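Local coordinates for CEP104 (Gallus gallus, PDB 5JO8), which is a centriolar protein whose TOG domain, the part described here, probably binds tubulin or microtubules, at residues N215-A220 / L251-P256. Residues are numbered along the deposited sequence; the frame is centred on the assembly and turned at random.
Sequences NVMKFA and LEYLPP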
ATOM      1  N   ASN A 215      11.981 -12.890  -5.113  1.00 21.28           N
ATOM      2  CA  ASN A 215      11.715 -11.498  -4.733  1.00 19.98           C
ATOM      3  C   ASN A 215      11.663 -11.285  -3.218  1.00 18.41           C
ATOM      4  O   ASN A 215      12.086 -10.246  -2.723  1.00 19.49           O
ATOM      5  CB  ASN A 215      10.565 -10.815  -5.520  1.00 18.64           C
ATOM      6  CG  ASN A 215       9.175 -11.361  -5.199  1.00 19.63           C
ATOM      7  OD1 ASN A 215       8.936 -11.940  -4.134  1.00 20.84           O
ATOM      8  ND2 ASN A 215       8.226 -11.119  -6.108  1.00 20.73           N
ATOM      9  N   VAL A 216      11.236 -12.311  -2.491  1.00 19.26           N
ATOM     10  CA  VAL A 216      11.274 -12.272  -1.027  1.00 19.47           C
ATOM     11  C   VAL A 216      12.713 -12.299  -0.513  1.00 17.25           C
ATOM     12  O   VAL A 216      13.082 -11.512   0.364  1.00 17.30           O
ATOM     13  CB  VAL A 216      10.448 -13.398  -0.425  1.00 18.29           C
ATOM     14  CG1 VAL A 216      10.710 -13.496   1.090  1.00 20.67           C
ATOM     15  CG2 VAL A 216       8.970 -13.174  -0.716  1.00 18.94           C
ATOM     16  N   MET A 217      13.536 -13.191  -1.061  1.00 19.98           N
ATOM     17  CA  MET A 217      14.932 -13.248  -0.645  1.00 19.32           C
ATOM     18  C   MET A 217      15.700 -11.971  -0.986  1.00 17.81           C
ATOM     19  O   MET A 217      16.535 -11.517  -0.210  1.00 20.72           O
ATOM     20  CB  MET A 217      15.641 -14.477  -1.222  1.00 21.40           C
ATOM     21  CG  MET A 217      15.311 -15.777  -0.501  1.00 22.62           C
ATOM     22  SD  MET A 217      15.599 -15.727   1.280  1.00 22.83           S
ATOM     23  CE  MET A 217      17.375 -15.876   1.314  1.00 24.24           C
ATOM     24  N   LYS A 218      15.431 -11.398  -2.158  1.00 19.82           N
ATOM     25  CA  LYS A 218      16.074 -10.138  -2.499  1.00 22.60           C
ATOM     26  C   LYS A 218      15.701  -9.064  -1.475  1.00 19.08           C
ATOM     27  O   LYS A 218      16.562  -8.362  -0.942  1.00 21.34           O
ATOM     28  CB  LYS A 218      15.700  -9.689  -3.913  1.00 22.73           C
ATOM     29  CG  LYS A 218      16.133  -8.275  -4.206  1.00 26.50           C
ATOM     30  CD  LYS A 218      15.729  -7.835  -5.598  1.00 51.03           C
ATOM     31  CE  LYS A 218      16.674  -8.378  -6.657  1.00 59.04           C
ATOM     32  NZ  LYS A 218      16.358  -9.771  -7.082  1.00 57.70           N
ATOM     33  N   PHE A 219      14.409  -8.962  -1.185  1.00 18.63           N
ATOM     34  CA  PHE A 219      13.930  -7.995  -0.198  1.00 18.95           C
ATOM     35  C   PHE A 219      14.524  -8.228   1.192  1.00 18.67           C
ATOM     36  O   PHE A 219      15.091  -7.316   1.797  1.00 19.49           O
ATOM     37  CB  PHE A 219      12.400  -8.014  -0.122  1.00 18.55           C
ATOM     38  CG  PHE A 219      11.850  -7.188   1.005  1.00 20.50           C
ATOM     39  CD1 PHE A 219      11.756  -5.810   0.894  1.00 19.59           C
ATOM     40  CD2 PHE A 219      11.454  -7.790   2.203  1.00 21.75           C
ATOM     41  CE1 PHE A 219      11.261  -5.042   1.943  1.00 20.03           C
ATOM     42  CE2 PHE A 219      10.956  -7.029   3.252  1.00 21.83           C
ATOM     43  CZ  PHE A 219      10.854  -5.657   3.122  1.00 20.81           C
ATOM     44  N   ALA A 220      14.391  -9.456   1.689  1.00 18.50           N
ATOM     45  CA  ALA A 220      14.819  -9.788   3.048  1.00 18.47           C
ATOM     46  C   ALA A 220      16.323  -9.622   3.226  1.00 18.27           C
ATOM     47  O   ALA A 220      16.771  -9.107   4.252  1.00 18.74           O
ATOM     48  CB  ALA A 220      14.394 -11.206   3.405  1.00 21.84           C
ATOM     49  N   LEU A 251      19.661 -21.696   0.820  1.00 21.76           N
ATOM     50  CA  LEU A 251      21.098 -21.876   0.980  1.00 22.72           C
ATOM     51  C   LEU A 251      21.869 -21.502  -0.289  1.00 21.43           C
ATOM     52  O   LEU A 251      22.996 -21.008  -0.219  1.00 25.73           O
ATOM     53  CB  LEU A 251      21.408 -23.315   1.392  1.00 22.72           C
ATOM     54  CG  LEU A 251      20.920 -23.671   2.792  1.00 23.26           C
ATOM     55  CD1 LEU A 251      20.980 -25.179   2.992  1.00 30.87           C
ATOM     56  CD2 LEU A 251      21.759 -22.949   3.831  1.00 26.54           C
ATOM     57  N   GLU A 252      21.251 -21.747  -1.438  1.00 22.01           N
ATOM     58  CA  GLU A 252      21.849 -21.405  -2.726  1.00 20.78           C
ATOM     59  C   GLU A 252      21.852 -19.900  -2.962  1.00 23.96           C
ATOM     60  O   GLU A 252      22.639 -19.394  -3.758  1.00 21.39           O
ATOM     61  CB  GLU A 252      21.112 -22.124  -3.856  1.00 27.79           C
ATOM     62  CG  GLU A 252      21.462 -23.609  -3.969  1.00 33.91           C
ATOM     63  CD  GLU A 252      20.367 -24.413  -4.642  1.00 51.61           C
ATOM     64  OE1 GLU A 252      19.384 -23.803  -5.118  1.00 41.24           O
ATOM     65  OE2 GLU A 252      20.483 -25.658  -4.683  1.00 51.86           O
ATOM     66  N   TYR A 253      20.980 -19.183  -2.263  1.00 21.58           N
ATOM     67  CA  TYR A 253      20.883 -17.746  -2.458  1.00 21.06           C
ATOM     68  C   TYR A 253      21.933 -17.014  -1.644  1.00 19.78           C
ATOM     69  O   TYR A 253      22.577 -16.072  -2.120  1.00 17.84           O
ATOM     70  CB  TYR A 253      19.480 -17.248  -2.071  1.00 19.08           C
ATOM     71  CG  TYR A 253      19.182 -15.851  -2.565  1.00 21.11           C
ATOM     72  CD1 TYR A 253      18.643 -15.650  -3.828  1.00 20.56           C
ATOM     73  CD2 TYR A 253      19.446 -14.734  -1.785  1.00 21.30           C
ATOM     74  CE1 TYR A 253      18.379 -14.366  -4.305  1.00 21.06           C
ATOM     75  CE2 TYR A 253      19.185 -13.444  -2.250  1.00 19.92           C
ATOM     76  CZ  TYR A 253      18.645 -13.275  -3.509  1.00 20.96           C
ATOM     77  OH  TYR A 253      18.382 -12.010  -3.983  1.00 23.21           O
ATOM     78  N   LEU A 254      22.083 -17.448  -0.391  1.00 19.92           N
ATOM     79  CA  LEU A 254      22.892 -16.741   0.575  1.00 19.14           C
ATOM     80  C   LEU A 254      24.358 -16.981   0.303  1.00 20.05           C
ATOM     81  O   LEU A 254      24.717 -17.927  -0.420  1.00 21.77           O
ATOM     82  CB  LEU A 254      22.519 -17.213   1.989  1.00 18.08           C
ATOM     83  CG  LEU A 254      21.104 -16.826   2.423  1.00 23.37           C
ATOM     84  CD1 LEU A 254      20.683 -17.650   3.628  1.00 22.32           C
ATOM     85  CD2 LEU A 254      21.022 -15.333   2.753  1.00 24.63           C
ATOM     86  N   PRO A 255      25.217 -16.118   0.867  1.00 23.09           N
ATOM     87  CA  PRO A 255      26.651 -16.398   0.832  1.00 21.39           C
ATOM     88  C   PRO A 255      26.930 -17.725   1.516  1.00 24.38           C
ATOM     89  O   PRO A 255      26.148 -18.139   2.381  1.00 25.92           O
ATOM     90  CB  PRO A 255      27.251 -15.246   1.651  1.00 25.10           C
ATOM     91  CG  PRO A 255      26.095 -14.679   2.451  1.00 30.53           C
ATOM     92  CD  PRO A 255      24.917 -14.845   1.554  1.00 24.69           C
ATOM     93  N   PRO A 256      28.028 -18.390   1.144  1.00 22.82           N
ATOM     94  CA  PRO A 256      28.322 -19.678   1.774  1.00 31.27           C
ATOM     95  C   PRO A 256      28.745 -19.528   3.237  1.00 25.63           C
ATOM     96  O   PRO A 256      29.346 -18.534   3.630  1.00 25.85           O
ATOM     97  CB  PRO A 256      29.448 -20.250   0.909  1.00 32.89           C
ATOM     98  CG  PRO A 256      30.048 -19.077   0.216  1.00 25.58           C
ATOM     99  CD  PRO A 256      28.961 -18.064   0.052  1.00 24.40           C
TER
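The phenol oxygen of Tyr253 reaches the backbone of helix 213-223 beside Lys218, with OH 3.3 Å from Lys218 CA and 3.5 Å from Lys218 CB. No hydrogen bond crosses here, and the contact rests on van der Waals and CH-pi packing. Tyr253, on segment 251-256, has its CG anti to the backbone N (chi1 -165°), which carries the ring toward helix 213-223. One face of that ring lies on the methylene of Met217: CB stands 3.7 Å from the ring centroid and only 8° off the normal, a well-centred CH-pi contact. The two side chains run past each other in opposite directions, Tyr253 toward Lys218 and Met217 toward 251-256. Bends at chi2 and chi3 fold the Met217 chain so that its terminal methyl CE comes to 3.9 Å from Tyr253 CD2 and also meets Leu254, 4.0 Å from CD2 of that leucine. Met217 thus touches the tyrosine at both ends of its chain, and its side chain crosses that of Leu254 at about a right angle; both residues are buried. Leu254 in turn rests on Leu270 and Phe274 of helix 265-276, while on helix 213-223 Val216 packs against helices 229-245 and 187-204, and Phe219 against helix 187-204. The modest interface, 201 Å² in all, joins helix 213-223 to segment 251-256, near the C-terminal end of the all-helical, HEAT-like array of a TOG domain.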